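Local atomic coordinates of DNA mimic protein DMP12 (Neisseria meningitidis MC58, PDB entry 3W1O), a protein that mimics DNA in shape and surface charge, binds the dimeric histone-like protein HU and partially keeps it off DNA, probably as a regulator. Residues 5-17 with 27-41. Numbering follows the deposited sequence.
Sequences HNLLIFCLKDNVS and WAYKNIQSETVVEIT. With MG (magnesium ion), chain C.
The Y29 ring is sandwiched between H5 and L8: the H5 imidazole stacks face to face on one side, centroids 3.8 Å apart and planes at 5°, while CD1 of L8 sits over the centre of the opposite face. In the ring plane, Y29 OH donates to N6 O at 2.7 Å, tying the ring's hydroxyl end to the backbone beside strand 7-10; the two packed faces restrict its tilt. The same L8 methyl reaches A28 CB, which makes a CH-pi contact over the centre of one F10 face, 3.5 Å from the ring centroid; F10 gets there with CG between its backbone N and carbonyl carbon (chi1 76°). Farther along, L12 CD2 presses on the W27 indole at CE3 (3.4 Å), V16 CG1 lies over the five-membered ring on the same indole face, and K13 CD meets the edge. Helix 21-30 thus packs on the L8 and F10 face of antiparallel strands 7-10 and 37-40, whose other face carries L7, I9, V38 and I40 and, through V38, meets helix 96-111. Beyond the F10-V37 pair, C11 N donates a hydrogen bond to T36 O, and T36 OG1 returns one of 2.8 Å to C11 O. N6 ND2 hydrogen-bonds E39 OE2 from above the carboxylate plane (3.0 Å). Apolar and aromatic packing therefore joins helix to sheet, while N6, Y29 and E39 at one end of the strand pairing, and T36 at the other, add hydrogen bonds.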
ATOM      1  N   HIS A   5     -14.072  -3.105  -7.583  1.00 42.56           N
ATOM      2  CA  HIS A   5     -13.174  -1.983  -7.148  1.00 41.39           C
ATOM      3  C   HIS A   5     -11.820  -2.499  -6.641  1.00 38.49           C
ATOM      4  O   HIS A   5     -11.771  -3.061  -5.551  1.00 39.58           O
ATOM      5  CB  HIS A   5     -13.852  -1.116  -6.077  1.00 42.13           C
ATOM      6  CG  HIS A   5     -14.103   0.292  -6.518  1.00 44.69           C
ATOM      7  ND1 HIS A   5     -14.773   1.206  -5.735  1.00 47.57           N
ATOM      8  CD2 HIS A   5     -13.790   0.936  -7.668  1.00 48.10           C
ATOM      9  CE1 HIS A   5     -14.849   2.361  -6.376  1.00 48.18           C
ATOM     10  NE2 HIS A   5     -14.258   2.225  -7.550  1.00 49.48           N
ATOM     11  N   ASN A   6     -10.744  -2.317  -7.431  1.00 34.05           N
ATOM     12  CA  ASN A   6      -9.428  -2.905  -7.101  1.00 28.40           C
ATOM     13  C   ASN A   6      -8.939  -2.452  -5.727  1.00 25.27           C
ATOM     14  O   ASN A   6      -9.301  -1.386  -5.266  1.00 25.28           O
ATOM     15  CB  ASN A   6      -8.394  -2.515  -8.151  1.00 27.80           C
ATOM     16  CG  ASN A   6      -8.598  -3.232  -9.460  1.00 30.62           C
ATOM     17  OD1 ASN A   6      -8.765  -4.442  -9.489  1.00 31.01           O
ATOM     18  ND2 ASN A   6      -8.543  -2.488 -10.548  1.00 31.24           N
ATOM     19  N   LEU A   7      -8.099  -3.265  -5.121  1.00 21.70           N
ATOM     20  CA  LEU A   7      -7.375  -2.950  -3.882  1.00 21.97           C
ATOM     21  C   LEU A   7      -6.462  -1.771  -4.124  1.00 19.96           C
ATOM     22  O   LEU A   7      -5.778  -1.737  -5.139  1.00 19.58           O
ATOM     23  CB  LEU A   7      -6.534  -4.165  -3.460  1.00 20.22           C
ATOM     24  CG  LEU A   7      -5.410  -3.991  -2.432  1.00 21.87           C
ATOM     25  CD1 LEU A   7      -6.022  -3.482  -1.102  1.00 23.04           C
ATOM     26  CD2 LEU A   7      -4.774  -5.361  -2.295  1.00 22.88           C
ATOM     27  N   LEU A   8      -6.463  -0.809  -3.196  1.00 20.04           N
ATOM     28  CA  LEU A   8      -5.521   0.307  -3.318  1.00 18.94           C
ATOM     29  C   LEU A   8      -4.590   0.319  -2.140  1.00 19.04           C
ATOM     30  O   LEU A   8      -4.991   0.066  -1.004  1.00 18.34           O
ATOM     31  CB  LEU A   8      -6.238   1.650  -3.420  1.00 19.61           C
ATOM     32  CG  LEU A   8      -7.243   1.858  -4.574  1.00 21.67           C
ATOM     33  CD1 LEU A   8      -7.750   3.298  -4.506  1.00 25.99           C
ATOM     34  CD2 LEU A   8      -6.633   1.547  -5.950  1.00 22.72           C
ATOM     35  N   ILE A   9      -3.332   0.632  -2.412  1.00 18.38           N
ATOM     36  CA  ILE A   9      -2.409   0.995  -1.320  1.00 16.99           C
ATOM     37  C   ILE A   9      -1.966   2.384  -1.712  1.00 17.81           C
ATOM     38  O   ILE A   9      -1.456   2.560  -2.826  1.00 18.45           O
ATOM     39  CB  ILE A   9      -1.227   0.046  -1.295  1.00 15.83           C
ATOM     40  CG1 ILE A   9      -1.731  -1.374  -0.928  1.00 16.30           C
ATOM     41  CG2 ILE A   9      -0.105   0.601  -0.351  1.00 17.05           C
ATOM     42  CD1 ILE A   9      -0.653  -2.472  -0.870  1.00 18.06           C
ATOM     43  N   PHE A  10      -2.193   3.383  -0.871  1.00 15.95           N
ATOM     44  CA  PHE A  10      -1.869   4.720  -1.308  1.00 17.53           C
ATOM     45  C   PHE A  10      -1.615   5.703  -0.165  1.00 17.91           C
ATOM     46  O   PHE A  10      -1.936   5.388   1.018  1.00 19.24           O
ATOM     47  CB  PHE A  10      -3.008   5.274  -2.202  1.00 16.52           C
ATOM     48  CG  PHE A  10      -4.249   5.712  -1.437  1.00 18.82           C
ATOM     49  CD1 PHE A  10      -4.424   7.048  -1.051  1.00 18.16           C
ATOM     50  CD2 PHE A  10      -5.215   4.774  -1.081  1.00 20.23           C
ATOM     51  CE1 PHE A  10      -5.576   7.439  -0.270  1.00 18.86           C
ATOM     52  CE2 PHE A  10      -6.347   5.164  -0.337  1.00 21.02           C
ATOM     53  CZ  PHE A  10      -6.516   6.513   0.048  1.00 20.27           C
ATOM     54  N   CYS A  11      -1.094   6.879  -0.544  1.00 19.57           N
ATOM     55  CA  CYS A  11      -1.165   8.061   0.325  1.00 20.47           C
ATOM     56  C   CYS A  11      -1.578   9.210  -0.553  1.00 21.08           C
ATOM     57  O   CYS A  11      -1.609   9.090  -1.783  1.00 20.57           O
ATOM     58  CB  CYS A  11       0.175   8.292   1.066  1.00 20.99           C
ATOM     59  SG  CYS A  11       1.532   8.699  -0.048  1.00 22.18           S
ATOM     60  N   LEU A  12      -2.019  10.305   0.065  1.00 20.86           N
ATOM     61  CA  LEU A  12      -2.263  11.512  -0.645  1.00 22.12           C
ATOM     62  C   LEU A  12      -0.951  12.095  -1.152  1.00 23.53           C
ATOM     63  O   LEU A  12       0.131  11.897  -0.548  1.00 22.66           O
ATOM     64  CB  LEU A  12      -2.919  12.526   0.263  1.00 22.25           C
ATOM     65  CG  LEU A  12      -4.257  12.055   0.807  1.00 22.72           C
ATOM     66  CD1 LEU A  12      -5.020  13.161   1.591  1.00 22.41           C
ATOM     67  CD2 LEU A  12      -5.101  11.549  -0.335  1.00 26.85           C
ATOM     68  N   LYS A  13      -1.075  12.842  -2.228  1.00 24.67           N
ATOM     69  CA  LYS A  13       0.016  13.668  -2.710  1.00 26.86           C
ATOM     70  C   LYS A  13       0.361  14.817  -1.772  1.00 28.20           C
ATOM     71  O   LYS A  13      -0.485  15.287  -1.028  1.00 27.76           O
ATOM     72  CB  LYS A  13      -0.387  14.283  -4.029  1.00 28.51           C
ATOM     73  CG  LYS A  13      -0.164  13.349  -5.162  1.00 30.40           C
ATOM     74  CD  LYS A  13      -0.864  13.904  -6.363  1.00 38.57           C
ATOM     75  CE  LYS A  13      -0.209  13.458  -7.614  1.00 41.30           C
ATOM     76  NZ  LYS A  13      -0.739  14.392  -8.660  1.00 42.76           N
ATOM     77  N   ASP A  14       1.600  15.269  -1.891  1.00 29.53           N
ATOM     78  CA  ASP A  14       2.157  16.401  -1.169  1.00 32.71           C
ATOM     79  C   ASP A  14       1.158  17.551  -1.036  1.00 34.35           C
ATOM     80  O   ASP A  14       0.888  18.022   0.073  1.00 36.17           O
ATOM     81  CB  ASP A  14       3.449  16.861  -1.857  1.00 33.32           C
ATOM     82  CG  ASP A  14       4.083  18.065  -1.175  1.00 38.11           C
ATOM     83  OD1 ASP A  14       3.810  18.283   0.032  1.00 38.36           O
ATOM     84  OD2 ASP A  14       4.861  18.774  -1.857  1.00 42.81           O
ATOM     85  N   ASN A  15       0.558  18.024  -2.108  1.00 35.37           N
ATOM     86  CA  ASN A  15      -0.224  19.238  -1.787  1.00 38.08           C
ATOM     87  C   ASN A  15      -1.736  19.042  -1.797  1.00 37.63           C
ATOM     88  O   ASN A  15      -2.494  19.909  -2.191  1.00 38.76           O
ATOM     89  CB  ASN A  15       0.321  20.506  -2.483  1.00 39.26           C
ATOM     90  CG  ASN A  15       1.527  21.159  -1.698  1.00 42.29           C
ATOM     91  OD1 ASN A  15       1.463  21.394  -0.479  1.00 46.16           O
ATOM     92  ND2 ASN A  15       2.610  21.470  -2.419  1.00 45.33           N
ATOM     93  N   VAL A  16      -2.133  17.866  -1.318  1.00 36.15           N
ATOM     94  CA  VAL A  16      -3.507  17.446  -1.196  1.00 34.25           C
ATOM     95  C   VAL A  16      -3.691  17.151   0.291  1.00 33.81           C
ATOM     96  O   VAL A  16      -2.993  16.294   0.870  1.00 32.61           O
ATOM     97  CB  VAL A  16      -3.773  16.135  -1.990  1.00 34.24           C
ATOM     98  CG1 VAL A  16      -5.177  15.643  -1.738  1.00 34.48           C
ATOM     99  CG2 VAL A  16      -3.551  16.332  -3.494  1.00 35.20           C
ATOM    100  N   SER A  17      -4.594  17.897   0.900  1.00 33.23           N
ATOM    101  CA  SER A  17      -5.089  17.565   2.210  1.00 34.67           C
ATOM    102  C   SER A  17      -6.608  17.492   2.072  1.00 32.86           C
ATOM    103  O   SER A  17      -7.305  18.452   1.731  1.00 34.58           O
ATOM    104  CB  SER A  17      -4.594  18.525   3.296  1.00 35.71           C
ATOM    105  OG  SER A  17      -3.214  18.221   3.611  1.00 40.70           O
ATOM    106  N   TRP A  27     -10.703  10.269  -3.712  1.00 24.53           N
ATOM    107  CA  TRP A  27      -9.529  10.879  -4.329  1.00 23.27           C
ATOM    108  C   TRP A  27      -8.624   9.792  -4.923  1.00 23.15           C
ATOM    109  O   TRP A  27      -8.199   9.924  -6.083  1.00 23.36           O
ATOM    110  CB  TRP A  27      -8.747  11.743  -3.342  1.00 24.07           C
ATOM    111  CG  TRP A  27      -7.540  12.382  -3.942  1.00 23.31           C
ATOM    112  CD1 TRP A  27      -7.470  13.619  -4.511  1.00 22.77           C
ATOM    113  CD2 TRP A  27      -6.210  11.820  -4.009  1.00 20.62           C
ATOM    114  NE1 TRP A  27      -6.189  13.863  -4.925  1.00 22.48           N
ATOM    115  CE2 TRP A  27      -5.395  12.776  -4.647  1.00 22.22           C
ATOM    116  CE3 TRP A  27      -5.638  10.592  -3.587  1.00 23.39           C
ATOM    117  CZ2 TRP A  27      -4.007  12.566  -4.899  1.00 21.31           C
ATOM    118  CZ3 TRP A  27      -4.264  10.372  -3.818  1.00 23.35           C
ATOM    119  CH2 TRP A  27      -3.468  11.348  -4.484  1.00 24.83           C
ATOM    120  N   ALA A  28      -8.359   8.719  -4.170  1.00 21.17           N
ATOM    121  CA  ALA A  28      -7.420   7.695  -4.647  1.00 21.38           C
ATOM    122  C   ALA A  28      -7.962   7.042  -5.933  1.00 22.02           C
ATOM    123  O   ALA A  28      -7.221   6.901  -6.907  1.00 21.19           O
ATOM    124  CB  ALA A  28      -7.207   6.663  -3.560  1.00 20.83           C
ATOM    125  N   TYR A  29      -9.247   6.665  -5.916  1.00 22.69           N
ATOM    126  CA  TYR A  29      -9.847   6.005  -7.099  1.00 24.59           C
ATOM    127  C   TYR A  29      -9.888   6.927  -8.289  1.00 26.05           C
ATOM    128  O   TYR A  29      -9.837   6.451  -9.432  1.00 26.72           O
ATOM    129  CB  TYR A  29     -11.250   5.459  -6.794  1.00 24.18           C
ATOM    130  CG  TYR A  29     -11.181   4.118  -6.100  1.00 25.64           C
ATOM    131  CD1 TYR A  29     -10.640   2.994  -6.746  1.00 24.57           C
ATOM    132  CD2 TYR A  29     -11.629   3.972  -4.789  1.00 24.72           C
ATOM    133  CE1 TYR A  29     -10.557   1.748  -6.089  1.00 27.84           C
ATOM    134  CE2 TYR A  29     -11.556   2.742  -4.136  1.00 25.65           C
ATOM    135  CZ  TYR A  29     -11.031   1.639  -4.774  1.00 26.37           C
ATOM    136  OH  TYR A  29     -10.950   0.430  -4.091  1.00 28.26           O
ATOM    137  N   LYS A  30      -9.974   8.235  -8.019  1.00 24.76           N
ATOM    138  CA  LYS A  30      -9.883   9.272  -9.071  1.00 26.99           C
ATOM    139  C   LYS A  30      -8.471   9.663  -9.497  1.00 25.53           C
ATOM    140  O   LYS A  30      -8.313  10.411 -10.471  1.00 25.29           O
ATOM    141  CB  LYS A  30     -10.587  10.560  -8.615  1.00 26.72           C
ATOM    142  CG  LYS A  30     -12.113  10.428  -8.630  1.00 33.15           C
ATOM    143  CD  LYS A  30     -12.743  11.471  -7.703  1.00 38.75           C
ATOM    144  CE  LYS A  30     -13.054  12.749  -8.452  1.00 43.63           C
ATOM    145  NZ  LYS A  30     -14.091  13.508  -7.676  1.00 49.22           N
ATOM    146  N   ASN A  31      -7.459   9.204  -8.765  1.00 22.12           N
ATOM    147  CA  ASN A  31      -6.062   9.573  -9.059  1.00 22.09           C
ATOM    148  C   ASN A  31      -5.177   8.360  -9.169  1.00 21.77           C
ATOM    149  O   ASN A  31      -4.047   8.312  -8.638  1.00 21.79           O
ATOM    150  CB  ASN A  31      -5.559  10.519  -7.971  1.00 20.81           C
ATOM    151  CG  ASN A  31      -6.145  11.900  -8.135  1.00 24.89           C
ATOM    152  OD1 ASN A  31      -5.645  12.668  -8.956  1.00 26.80           O
ATOM    153  ND2 ASN A  31      -7.262  12.197  -7.430  1.00 22.44           N
ATOM    154  N   ILE A  32      -5.711   7.350  -9.834  1.00 22.60           N
ATOM    155  CA  ILE A  32      -4.922   6.142 -10.076  1.00 24.31           C
ATOM    156  C   ILE A  32      -3.669   6.481 -10.886  1.00 24.00           C
ATOM    157  O   ILE A  32      -2.710   5.716 -10.862  1.00 25.58           O
ATOM    158  CB  ILE A  32      -5.720   5.025 -10.783  1.00 25.11           C
ATOM    159  CG1 ILE A  32      -6.921   4.603  -9.932  1.00 29.71           C
ATOM    160  CG2 ILE A  32      -4.794   3.837 -11.131  1.00 26.66           C
ATOM    161  CD1 ILE A  32      -6.580   3.869  -8.730  1.00 31.46           C
ATOM    162  N   GLN A  33      -3.632   7.622 -11.553  1.00 23.36           N
ATOM    163  CA  GLN A  33      -2.377   7.950 -12.263  1.00 25.83           C
ATOM    164  C   GLN A  33      -1.275   8.330 -11.277  1.00 24.73           C
ATOM    165  O   GLN A  33      -0.094   8.322 -11.629  1.00 22.71           O
ATOM    166  CB  GLN A  33      -2.563   9.067 -13.287  1.00 27.13           C
ATOM    167  CG  GLN A  33      -2.629  10.466 -12.734  1.00 30.86           C
ATOM    168  CD  GLN A  33      -3.821  10.731 -11.837  1.00 38.11           C
ATOM    169  OE1 GLN A  33      -4.874  10.064 -11.934  1.00 36.83           O
ATOM    170  NE2 GLN A  33      -3.670  11.733 -10.949  1.00 38.00           N
ATOM    171  N   SER A  34      -1.666   8.708 -10.040  1.00 23.51           N
ATOM    172  CA  SER A  34      -0.661   9.155  -9.081  1.00 22.48           C
ATOM    173  C   SER A  34       0.422   8.111  -8.739  1.00 22.14           C
ATOM    174  O   SER A  34       0.135   6.929  -8.526  1.00 21.50           O
ATOM    175  CB  SER A  34      -1.338   9.728  -7.811  1.00 21.54           C
ATOM    176  OG  SER A  34      -0.349  10.045  -6.835  1.00 22.91           O
ATOM    177  N   GLU A  35       1.671   8.578  -8.630  1.00 21.48           N
ATOM    178  CA  GLU A  35       2.768   7.780  -8.131  1.00 21.12           C
ATOM    179  C   GLU A  35       2.504   7.354  -6.672  1.00 19.90           C
ATOM    180  O   GLU A  35       3.147   6.440  -6.155  1.00 19.27           O
ATOM    181  CB  GLU A  35       4.100   8.591  -8.196  1.00 21.85           C
ATOM    182  CG  GLU A  35       4.222   9.697  -7.139  1.00 23.71           C
ATOM    183  CD  GLU A  35       5.498  10.489  -7.311  1.00 30.87           C
ATOM    184  OE1 GLU A  35       6.551   9.955  -6.913  1.00 28.83           O
ATOM    185  OE2 GLU A  35       5.429  11.621  -7.818  1.00 29.32           O
ATOM    186  N   THR A  36       1.534   7.996  -6.031  1.00 18.52           N
ATOM    187  CA  THR A  36       1.260   7.720  -4.594  1.00 18.17           C
ATOM    188  C   THR A  36       0.178   6.667  -4.436  1.00 19.56           C
ATOM    189  O   THR A  36      -0.187   6.342  -3.309  1.00 18.09           O
ATOM    190  CB  THR A  36       0.813   8.969  -3.808  1.00 17.38           C
ATOM    191  OG1 THR A  36      -0.468   9.429  -4.299  1.00 18.00           O
ATOM    192  CG2 THR A  36       1.903  10.108  -3.931  1.00 19.01           C
ATOM    193  N   VAL A  37      -0.328   6.144  -5.564  1.00 19.65           N
ATOM    194  CA  VAL A  37      -1.440   5.207  -5.527  1.00 21.08           C
ATOM    195  C   VAL A  37      -0.992   3.944  -6.215  1.00 22.08           C
ATOM    196  O   VAL A  37      -0.491   3.991  -7.372  1.00 22.86           O
ATOM    197  CB  VAL A  37      -2.727   5.728  -6.187  1.00 21.92           C
ATOM    198  CG1 VAL A  37      -3.772   4.575  -6.282  1.00 24.22           C
ATOM    199  CG2 VAL A  37      -3.306   6.915  -5.450  1.00 21.41           C
ATOM    200  N   VAL A  38      -1.132   2.812  -5.536  1.00 20.70           N
ATOM    201  CA  VAL A  38      -0.920   1.549  -6.226  1.00 21.28           C
ATOM    202  C   VAL A  38      -2.293   0.861  -6.350  1.00 22.19           C
ATOM    203  O   VAL A  38      -2.931   0.587  -5.355  1.00 20.04           O
ATOM    204  CB  VAL A  38       0.041   0.631  -5.470  1.00 22.31           C
ATOM    205  CG1 VAL A  38       0.284  -0.649  -6.274  1.00 21.78           C
ATOM    206  CG2 VAL A  38       1.386   1.345  -5.218  1.00 24.12           C
ATOM    207  N   GLU A  39      -2.709   0.551  -7.575  1.00 20.47           N
ATOM    208  CA  GLU A  39      -3.924  -0.203  -7.812  1.00 21.23           C
ATOM    209  C   GLU A  39      -3.514  -1.646  -8.026  1.00 22.01           C
ATOM    210  O   GLU A  39      -2.606  -1.916  -8.818  1.00 23.93           O
ATOM    211  CB  GLU A  39      -4.563   0.349  -9.101  1.00 22.90           C
ATOM    212  CG  GLU A  39      -5.804  -0.367  -9.533  1.00 26.59           C
ATOM    213  CD  GLU A  39      -6.295   0.164 -10.867  1.00 29.62           C
ATOM    214  OE1 GLU A  39      -5.460   0.446 -11.770  1.00 31.25           O
ATOM    215  OE2 GLU A  39      -7.519   0.281 -10.983  1.00 30.26           O
ATOM    216  N   ILE A  40      -4.175  -2.586  -7.349  1.00 20.19           N
ATOM    217  CA  ILE A  40      -3.737  -3.965  -7.363  1.00 19.88           C
ATOM    218  C   ILE A  40      -4.902  -4.831  -7.791  1.00 20.32           C
ATOM    219  O   ILE A  40      -5.917  -4.842  -7.123  1.00 20.33           O
ATOM    220  CB  ILE A  40      -3.232  -4.415  -5.996  1.00 20.26           C
ATOM    221  CG1 ILE A  40      -2.162  -3.440  -5.525  1.00 19.09           C
ATOM    222  CG2 ILE A  40      -2.610  -5.854  -6.075  1.00 20.84           C
ATOM    223  CD1 ILE A  40      -1.520  -3.789  -4.141  1.00 23.60           C
ATOM    224  N   THR A  41      -4.724  -5.607  -8.860  1.00 19.37           N
ATOM    225  CA  THR A  41      -5.862  -6.341  -9.373  1.00 21.36           C
ATOM    226  C   THR A  41      -6.016  -7.677  -8.652  1.00 21.60           C
ATOM    227  O   THR A  41      -5.105  -8.140  -7.981  1.00 19.24           O
ATOM    228  CB  THR A  41      -5.660  -6.628 -10.860  1.00 22.10           C
ATOM    229  OG1 THR A  41      -4.510  -7.467 -10.999  1.00 21.83           O
ATOM    230  CG2 THR A  41      -5.431  -5.317 -11.602  1.00 24.12           C
TER
HETATM  231 MG    MG C 800       4.149  18.867   2.139  1.00 52.01          MG
HETATM  232  O   HOH W   1      -0.636  12.504 -10.534  1.00 31.69           O
HETATM  233  O   HOH W   2       3.282  16.770   2.476  1.00 47.25           O
HETATM  234  O   HOH W   3       4.329  19.092   4.358  1.00 39.86           O
HETATM  235  O   HOH W   4       5.954  20.017   1.732  1.00 55.86           O
HETATM  236  O   HOH W   5       5.953  17.464   2.092  1.00 37.78           O